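Methionine gamma-lyase (Trichomonas vaginalis, PDB 1E5E) is, by name and family, a pyridoxal-phosphate-dependent enzyme of the Cys/Met metabolism family, present here as an assembly of four chains. Local coordinates at residues A[272-277]-A[386-391]; A[328-333]-A[344-349]. All blocks are in the same frame, centred on the assembly; numbering follows the deposited sequence.

Contact 1: residues A[272-277]-A[386-391]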
ATOM      1  N   MET A 272      19.328 -27.959   7.056  1.00 20.59           N
ATOM      2  CA  MET A 272      20.112 -29.120   7.507  1.00 21.98           C
ATOM      3  C   MET A 272      19.935 -30.242   6.480  1.00 22.80           C
ATOM      4  O   MET A 272      20.952 -30.849   6.100  1.00 21.96           O
ATOM      5  CB  MET A 272      19.734 -29.577   8.909  1.00 23.18           C
ATOM      6  CG  MET A 272      20.557 -30.754   9.436  1.00 26.10           C
ATOM      7  SD  MET A 272      22.340 -30.440   9.509  1.00 28.67           S
ATOM      8  CE  MET A 272      22.527 -29.536  11.019  1.00 31.06           C
ATOM      9  N   LYS A 273      18.716 -30.526   5.992  1.00 20.45           N
ATOM     10  CA  LYS A 273      18.562 -31.626   5.048  1.00 20.09           C
ATOM     11  C   LYS A 273      19.276 -31.348   3.727  1.00 19.74           C
ATOM     12  O   LYS A 273      19.958 -32.235   3.200  1.00 18.57           O
ATOM     13  CB  LYS A 273      17.088 -31.939   4.720  1.00 20.24           C
ATOM     14  CG  LYS A 273      16.334 -32.431   5.944  1.00 22.24           C
ATOM     15  CD  LYS A 273      14.833 -32.369   5.789  1.00 22.10           C
ATOM     16  CE  LYS A 273      14.160 -32.939   7.064  1.00 22.08           C
ATOM     17  NZ  LYS A 273      12.689 -32.733   6.887  1.00 23.41           N
ATOM     18  N   VAL A 274      19.148 -30.114   3.250  1.00 18.26           N
ATOM     19  CA  VAL A 274      19.761 -29.762   1.986  1.00 18.32           C
ATOM     20  C   VAL A 274      21.285 -29.765   2.090  1.00 19.27           C
ATOM     21  O   VAL A 274      21.946 -30.270   1.158  1.00 20.72           O
ATOM     22  CB  VAL A 274      19.262 -28.415   1.441  1.00 17.08           C
ATOM     23  CG1 VAL A 274      20.048 -28.010   0.221  1.00 15.19           C
ATOM     24  CG2 VAL A 274      17.757 -28.511   1.123  1.00 16.79           C
ATOM     25  N   ALA A 275      21.800 -29.287   3.208  1.00 17.67           N
ATOM     26  CA  ALA A 275      23.258 -29.237   3.331  1.00 20.21           C
ATOM     27  C   ALA A 275      23.810 -30.660   3.354  1.00 21.41           C
ATOM     28  O   ALA A 275      24.815 -30.890   2.702  1.00 21.40           O
ATOM     29  CB  ALA A 275      23.700 -28.464   4.572  1.00 18.07           C
ATOM     30  N   GLU A 276      23.198 -31.559   4.097  1.00 22.61           N
ATOM     31  CA  GLU A 276      23.610 -32.945   4.174  1.00 24.77           C
ATOM     32  C   GLU A 276      23.597 -33.604   2.797  1.00 24.04           C
ATOM     33  O   GLU A 276      24.550 -34.292   2.456  1.00 21.38           O
ATOM     34  CB  GLU A 276      22.706 -33.780   5.106  1.00 26.80           C
ATOM     35  CG  GLU A 276      22.903 -33.423   6.564  0.50 31.40           C
ATOM     36  CD  GLU A 276      22.239 -34.169   7.681  0.50 33.53           C
ATOM     37  OE1 GLU A 276      21.603 -35.233   7.535  0.50 35.85           O
ATOM     38  OE2 GLU A 276      22.338 -33.747   8.865  0.50 35.03           O
ATOM     39  N   TYR A 277      22.583 -33.304   1.970  1.00 22.35           N
ATOM     40  CA  TYR A 277      22.546 -33.868   0.634  1.00 22.34           C
ATOM     41  C   TYR A 277      23.691 -33.339  -0.212  1.00 22.44           C
ATOM     42  O   TYR A 277      24.321 -34.091  -0.952  1.00 24.08           O
ATOM     43  CB  TYR A 277      21.176 -33.541  -0.044  1.00 22.48           C
ATOM     44  CG  TYR A 277      21.244 -34.012  -1.493  1.00 21.35           C
ATOM     45  CD1 TYR A 277      21.093 -35.357  -1.774  1.00 22.08           C
ATOM     46  CD2 TYR A 277      21.444 -33.131  -2.526  1.00 21.48           C
ATOM     47  CE1 TYR A 277      21.168 -35.824  -3.076  1.00 21.86           C
ATOM     48  CE2 TYR A 277      21.514 -33.557  -3.842  1.00 21.60           C
ATOM     49  CZ  TYR A 277      21.384 -34.911  -4.081  1.00 21.49           C
ATOM     50  OH  TYR A 277      21.473 -35.379  -5.348  1.00 23.83           O
ATOM     51  N   ALA A 386      15.585 -32.724  -4.787  1.00 19.08           N
ATOM     52  CA  ALA A 386      15.431 -33.170  -6.178  1.00 21.73           C
ATOM     53  C   ALA A 386      15.836 -32.109  -7.189  1.00 22.79           C
ATOM     54  O   ALA A 386      16.304 -32.485  -8.278  1.00 21.88           O
ATOM     55  CB  ALA A 386      14.002 -33.663  -6.481  1.00 20.19           C
ATOM     56  N   ASP A 387      15.688 -30.800  -6.892  1.00 22.41           N
ATOM     57  CA  ASP A 387      16.127 -29.808  -7.877  1.00 21.69           C
ATOM     58  C   ASP A 387      17.655 -29.836  -7.945  1.00 22.91           C
ATOM     59  O   ASP A 387      18.264 -29.657  -9.021  1.00 21.85           O
ATOM     60  CB  ASP A 387      15.609 -28.423  -7.471  1.00 22.71           C
ATOM     61  CG  ASP A 387      15.704 -27.376  -8.544  1.00 23.23           C
ATOM     62  OD1 ASP A 387      15.721 -27.737  -9.747  1.00 23.48           O
ATOM     63  OD2 ASP A 387      15.787 -26.164  -8.203  1.00 23.15           O
ATOM     64  N   PHE A 388      18.304 -29.974  -6.765  1.00 21.91           N
ATOM     65  CA  PHE A 388      19.775 -30.065  -6.850  1.00 24.43           C
ATOM     66  C   PHE A 388      20.215 -31.373  -7.514  1.00 24.75           C
ATOM     67  O   PHE A 388      21.164 -31.361  -8.308  1.00 25.58           O
ATOM     68  CB  PHE A 388      20.418 -29.929  -5.499  1.00 23.94           C
ATOM     69  CG  PHE A 388      20.548 -28.523  -4.994  1.00 24.62           C
ATOM     70  CD1 PHE A 388      21.412 -27.640  -5.608  1.00 24.75           C
ATOM     71  CD2 PHE A 388      19.830 -28.110  -3.893  1.00 23.65           C
ATOM     72  CE1 PHE A 388      21.568 -26.351  -5.127  1.00 24.23           C
ATOM     73  CE2 PHE A 388      20.004 -26.820  -3.428  1.00 26.19           C
ATOM     74  CZ  PHE A 388      20.857 -25.931  -4.035  1.00 24.19           C
ATOM     75  N   LYS A 389      19.544 -32.479  -7.225  1.00 25.59           N
ATOM     76  CA  LYS A 389      19.909 -33.743  -7.865  1.00 27.76           C
ATOM     77  C   LYS A 389      19.893 -33.645  -9.397  1.00 27.60           C
ATOM     78  O   LYS A 389      20.874 -34.081 -10.004  1.00 24.65           O
ATOM     79  CB  LYS A 389      19.007 -34.881  -7.451  1.00 29.41           C
ATOM     80  CG  LYS A 389      19.202 -36.164  -8.268  1.00 32.86           C
ATOM     81  CD  LYS A 389      18.754 -37.336  -7.401  1.00 35.13           C
ATOM     82  CE  LYS A 389      18.456 -38.568  -8.249  1.00 37.34           C
ATOM     83  NZ  LYS A 389      19.642 -38.959  -9.045  1.00 38.18           N
ATOM     84  N   GLN A 390      18.832 -33.138 -10.003  1.00 26.54           N
ATOM     85  CA  GLN A 390      18.795 -33.089 -11.450  1.00 29.43           C
ATOM     86  C   GLN A 390      19.883 -32.128 -11.933  1.00 30.87           C
ATOM     87  O   GLN A 390      20.562 -32.432 -12.917  1.00 31.61           O
ATOM     88  CB  GLN A 390      17.449 -32.717 -12.062  1.00 28.61           C
ATOM     89  CG  GLN A 390      16.813 -31.392 -11.688  1.00 29.29           C
ATOM     90  CD  GLN A 390      17.214 -30.229 -12.557  1.00 30.33           C
ATOM     91  OE1 GLN A 390      17.662 -30.489 -13.683  1.00 29.67           O
ATOM     92  NE2 GLN A 390      17.118 -28.985 -12.082  1.00 29.10           N
ATOM     93  N   GLY A 391      20.020 -30.985 -11.291  1.00 30.71           N
ATOM     94  CA  GLY A 391      20.997 -29.984 -11.706  1.00 31.26           C
ATOM     95  C   GLY A 391      22.413 -30.581 -11.616  1.00 32.93           C
ATOM     96  O   GLY A 391      23.214 -30.371 -12.527  1.00 31.36           O
TER
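Val274 is the first residue of 272-277 to touch 386-391, and it does so with one methyl: CG1 stands 3.8 Å from CE2 of Phe388. With CG1 swung away from the backbone N (chi1 173°), this methyl points at the Phe388 ring, and the two side chains meet at about a right angle. A short, branched valine is well suited here, because its small side chain packs between Phe388, Leu384 of the same partner helix, and Ile312 and Leu374 of the neighbouring sheet.

The segments belong to helices 260-279 and 381-396, which run side by side in nearly the same direction, with a crossing angle of -20°. Both lie against one face of the five-stranded mixed sheet in the C-terminal part of this PLP-dependent enzyme. Their axes are 11.0 Å apart, a wide spacing that large side chains must bridge.

Nearly one turn further on, Tyr277 does the bridging at the more exposed side of the contact. Its ring extends toward the second helix, bringing CE2 to 4.1 Å from CB of Phe388, an oblique approach. The hydroxyl goes further: OH lies 3.3 Å from CB of Lys389, against the aliphatic start of that chain, and makes no hydrogen bond to 386-391. Tyrosine fits this boundary, with an apolar ring beside Phe388 and Ile385 and a hydroxyl that probably lies toward the surface, beside the exposed Lys389. Lys389 contributes methylenes to the contact while its NZ turns off to a salt bridge with Asp393, one helical turn along.

Contact 2: residues A[328-333]-A[344-349]; sequences DNLKLI and SLIQHP
Ile333 and Ile346 meet through methyl and branch carbons, with CG2 of Ile333 3.7 Å from CB of Ile346. The contact belongs to the five-stranded mixed sheet of the C-terminal part of this PLP-dependent enzyme, in which strand 345-347 lies between strands 371-375 and 334-335. Residues 328-333 are the connection from helix 319-328 into the edge strand 334-335, and they make no direct hydrogen bond to 344-349; side-chain packing and one water join the two.

CG2 of Ile333 is directed toward Ser344 and Ile346, and it also lies 3.8 Å from O of Ser344. The other branch, through CG1, passes CB of Ser344 at 4.1 Å. Beta-branched isoleucine suits both positions, since its two arms can fill separate directions. In Ile346 the long arm, CG1 to CD1, extends on the far side of CB from the backbone N (chi1 -162°), and CD1 ends 3.8 Å from CD1 of Leu330, the two side chains crossing at about a right angle. Leucine, forked at its end, can meet Ile346 with one methyl and turn the other toward helix 381-396. Where the loop approaches the strand, a single water donates to both backbones, 2.7 Å from O of Leu332 and 2.9 Å from O of Ser344.

Around this apolar patch, Ile346 rests on Leu327 and Ile372, and Ile333 on Leu374. Backbone bonds from Ser344 and Ile346 to Thr334 fix the strand pairing just beyond the loop. Ser344, whose CB points toward 328-333, has its OG satisfied by Glu379 and by the N of Gly377. The loop itself is positioned by the carboxylate of Asp387: OD1 accepts from Lys331 N, and OD2 takes both Leu332 N and Ile333 N.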
ATOM      1  N   ASP A 328      22.284 -22.260 -13.844  1.00 25.07           N
ATOM      2  CA  ASP A 328      21.393 -22.087 -14.973  1.00 26.00           C
ATOM      3  C   ASP A 328      20.433 -23.249 -15.120  1.00 26.33           C
ATOM      4  O   ASP A 328      19.510 -23.034 -15.897  1.00 27.30           O
ATOM      5  CB  ASP A 328      22.176 -21.936 -16.295  1.00 24.54           C
ATOM      6  CG  ASP A 328      23.001 -20.664 -16.238  1.00 25.65           C
ATOM      7  OD1 ASP A 328      22.887 -19.838 -15.304  1.00 24.58           O
ATOM      8  OD2 ASP A 328      23.843 -20.446 -17.139  1.00 26.62           O
ATOM      9  N   ASN A 329      20.575 -24.406 -14.496  1.00 27.61           N
ATOM     10  CA  ASN A 329      19.620 -25.489 -14.767  1.00 28.76           C
ATOM     11  C   ASN A 329      18.682 -25.828 -13.614  1.00 26.94           C
ATOM     12  O   ASN A 329      17.989 -26.850 -13.548  1.00 24.99           O
ATOM     13  CB  ASN A 329      20.474 -26.695 -15.219  1.00 32.71           C
ATOM     14  CG  ASN A 329      21.021 -26.443 -16.622  1.00 36.83           C
ATOM     15  OD1 ASN A 329      20.244 -26.265 -17.580  1.00 39.65           O
ATOM     16  ND2 ASN A 329      22.325 -26.237 -16.761  1.00 37.55           N
ATOM     17  N   LEU A 330      18.766 -25.007 -12.570  1.00 25.32           N
ATOM     18  CA  LEU A 330      17.903 -25.172 -11.402  1.00 25.06           C
ATOM     19  C   LEU A 330      16.488 -24.718 -11.788  1.00 24.47           C
ATOM     20  O   LEU A 330      16.363 -23.704 -12.468  1.00 23.67           O
ATOM     21  CB  LEU A 330      18.431 -24.394 -10.203  1.00 22.37           C
ATOM     22  CG  LEU A 330      19.697 -25.034  -9.584  1.00 21.39           C
ATOM     23  CD1 LEU A 330      20.312 -24.085  -8.543  1.00 19.98           C
ATOM     24  CD2 LEU A 330      19.337 -26.342  -8.912  1.00 19.66           C
ATOM     25  N   LYS A 331      15.498 -25.512 -11.416  1.00 23.46           N
ATOM     26  CA  LYS A 331      14.128 -25.176 -11.745  1.00 25.57           C
ATOM     27  C   LYS A 331      13.289 -24.682 -10.567  1.00 23.27           C
ATOM     28  O   LYS A 331      12.233 -24.099 -10.793  1.00 23.53           O
ATOM     29  CB  LYS A 331      13.434 -26.369 -12.436  1.00 26.60           C
ATOM     30  CG  LYS A 331      14.130 -26.761 -13.757  1.00 31.04           C
ATOM     31  CD  LYS A 331      13.721 -28.191 -14.119  1.00 33.99           C
ATOM     32  CE  LYS A 331      14.672 -28.805 -15.155  1.00 36.73           C
ATOM     33  NZ  LYS A 331      14.163 -28.743 -16.550  1.00 37.91           N
ATOM     34  N   LEU A 332      13.630 -24.957  -9.327  1.00 21.57           N
ATOM     35  CA  LEU A 332      12.773 -24.573  -8.209  1.00 20.25           C
ATOM     36  C   LEU A 332      13.449 -23.453  -7.435  1.00 20.36           C
ATOM     37  O   LEU A 332      12.829 -22.433  -7.098  1.00 19.28           O
ATOM     38  CB  LEU A 332      12.486 -25.815  -7.386  1.00 20.90           C
ATOM     39  CG  LEU A 332      11.732 -25.586  -6.060  1.00 21.64           C
ATOM     40  CD1 LEU A 332      10.399 -24.906  -6.339  1.00 21.45           C
ATOM     41  CD2 LEU A 332      11.611 -26.919  -5.346  1.00 20.66           C
ATOM     42  N   ILE A 333      14.748 -23.623  -7.199  1.00 17.65           N
ATOM     43  CA  ILE A 333      15.558 -22.620  -6.511  1.00 18.45           C
ATOM     44  C   ILE A 333      15.710 -21.421  -7.460  1.00 19.43           C
ATOM     45  O   ILE A 333      15.805 -21.646  -8.674  1.00 19.88           O
ATOM     46  CB  ILE A 333      16.889 -23.204  -6.051  1.00 19.26           C
ATOM     47  CG1 ILE A 333      16.513 -24.323  -5.050  1.00 21.90           C
ATOM     48  CG2 ILE A 333      17.722 -22.145  -5.329  1.00 18.30           C
ATOM     49  CD1 ILE A 333      17.525 -25.418  -4.941  1.00 24.85           C
ATOM     50  N   SER A 344      13.486 -20.202  -1.842  1.00 18.75           N
ATOM     51  CA  SER A 344      14.918 -20.447  -1.794  1.00 18.64           C
ATOM     52  C   SER A 344      15.640 -19.667  -2.901  1.00 18.67           C
ATOM     53  O   SER A 344      15.168 -19.640  -4.033  1.00 16.36           O
ATOM     54  CB  SER A 344      15.169 -21.949  -1.956  1.00 17.88           C
ATOM     55  OG  SER A 344      14.628 -22.690  -0.885  1.00 17.30           O
ATOM     56  N   LEU A 345      16.731 -19.016  -2.524  1.00 16.84           N
ATOM     57  CA  LEU A 345      17.449 -18.148  -3.464  1.00 17.71           C
ATOM     58  C   LEU A 345      18.891 -18.643  -3.598  1.00 17.90           C
ATOM     59  O   LEU A 345      19.469 -19.034  -2.575  1.00 17.38           O
ATOM     60  CB  LEU A 345      17.452 -16.677  -2.995  1.00 15.95           C
ATOM     61  CG  LEU A 345      16.081 -15.970  -3.038  1.00 19.60           C
ATOM     62  CD1 LEU A 345      16.124 -14.578  -2.390  1.00 17.93           C
ATOM     63  CD2 LEU A 345      15.587 -15.838  -4.475  1.00 17.88           C
ATOM     64  N   ILE A 346      19.540 -18.439  -4.736  1.00 16.74           N
ATOM     65  CA  ILE A 346      20.906 -18.889  -4.911  1.00 18.66           C
ATOM     66  C   ILE A 346      21.695 -17.930  -5.784  1.00 20.09           C
ATOM     67  O   ILE A 346      21.102 -17.457  -6.753  1.00 21.22           O
ATOM     68  CB  ILE A 346      20.931 -20.311  -5.530  1.00 18.94           C
ATOM     69  CG1 ILE A 346      22.302 -20.986  -5.323  1.00 15.65           C
ATOM     70  CG2 ILE A 346      20.525 -20.343  -6.995  1.00 16.98           C
ATOM     71  CD1 ILE A 346      22.250 -22.440  -5.773  1.00 15.70           C
ATOM     72  N   GLN A 347      23.004 -17.789  -5.612  1.00 20.54           N
ATOM     73  CA  GLN A 347      23.787 -16.862  -6.430  1.00 21.02           C
ATOM     74  C   GLN A 347      25.279 -17.202  -6.356  1.00 23.59           C
ATOM     75  O   GLN A 347      25.693 -18.057  -5.563  1.00 22.71           O
ATOM     76  CB  GLN A 347      23.595 -15.411  -5.973  1.00 19.72           C
ATOM     77  CG  GLN A 347      24.000 -15.099  -4.531  1.00 19.87           C
ATOM     78  CD  GLN A 347      25.310 -14.317  -4.538  1.00 21.50           C
ATOM     79  OE1 GLN A 347      25.742 -13.774  -5.560  1.00 21.02           O
ATOM     80  NE2 GLN A 347      25.949 -14.287  -3.375  1.00 21.82           N
ATOM     81  N   HIS A 348      26.051 -16.456  -7.144  1.00 24.06           N
ATOM     82  CA  HIS A 348      27.478 -16.755  -7.288  1.00 24.85           C
ATOM     83  C   HIS A 348      28.250 -15.540  -6.815  1.00 23.87           C
ATOM     84  O   HIS A 348      28.334 -14.559  -7.561  1.00 25.04           O
ATOM     85  CB  HIS A 348      27.723 -17.067  -8.782  1.00 24.96           C
ATOM     86  CG  HIS A 348      29.188 -17.264  -9.067  1.00 26.80           C
ATOM     87  ND1 HIS A 348      30.007 -16.261  -9.548  1.00 27.27           N
ATOM     88  CD2 HIS A 348      29.994 -18.342  -8.839  1.00 27.00           C
ATOM     89  CE1 HIS A 348      31.241 -16.722  -9.671  1.00 26.46           C
ATOM     90  NE2 HIS A 348      31.250 -17.986  -9.260  1.00 26.83           N
ATOM     91  N   PRO A 349      28.732 -15.519  -5.590  1.00 23.14           N
ATOM     92  CA  PRO A 349      29.305 -14.322  -5.008  1.00 24.09           C
ATOM     93  C   PRO A 349      30.412 -13.626  -5.768  1.00 26.00           C
ATOM     94  O   PRO A 349      30.372 -12.384  -5.901  1.00 26.69           O
ATOM     95  CB  PRO A 349      29.756 -14.731  -3.612  1.00 24.53           C
ATOM     96  CG  PRO A 349      29.301 -16.123  -3.384  1.00 24.42           C
ATOM     97  CD  PRO A 349      28.589 -16.621  -4.606  1.00 23.11           C
TER
HETATM   98  O   HOH W   1      12.721 -20.350  -5.315  1.00 17.75           O

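How the contacts relate
From the N terminus, the chain first meets contact 1 at helix 260-279, then passes through strands 284-288 and 311-316 and helix 319-328 before reaching contact 2. There 328-333 and 344-349 close a short loop of ten residues that includes edge strand 334-335. The chain returns through strand 371-375 to helix 381-396, where contact 1 closes; the smaller loop therefore lies wholly within the larger. Their centres are 12 Å apart, and 386-391 links them directly: besides the Asp387 carboxylate, Gln390 NE2 probably bonds to Asn329 O, and Phe388 packs on Ile333. Helix pair, connecting loop and sheet are thus tied together.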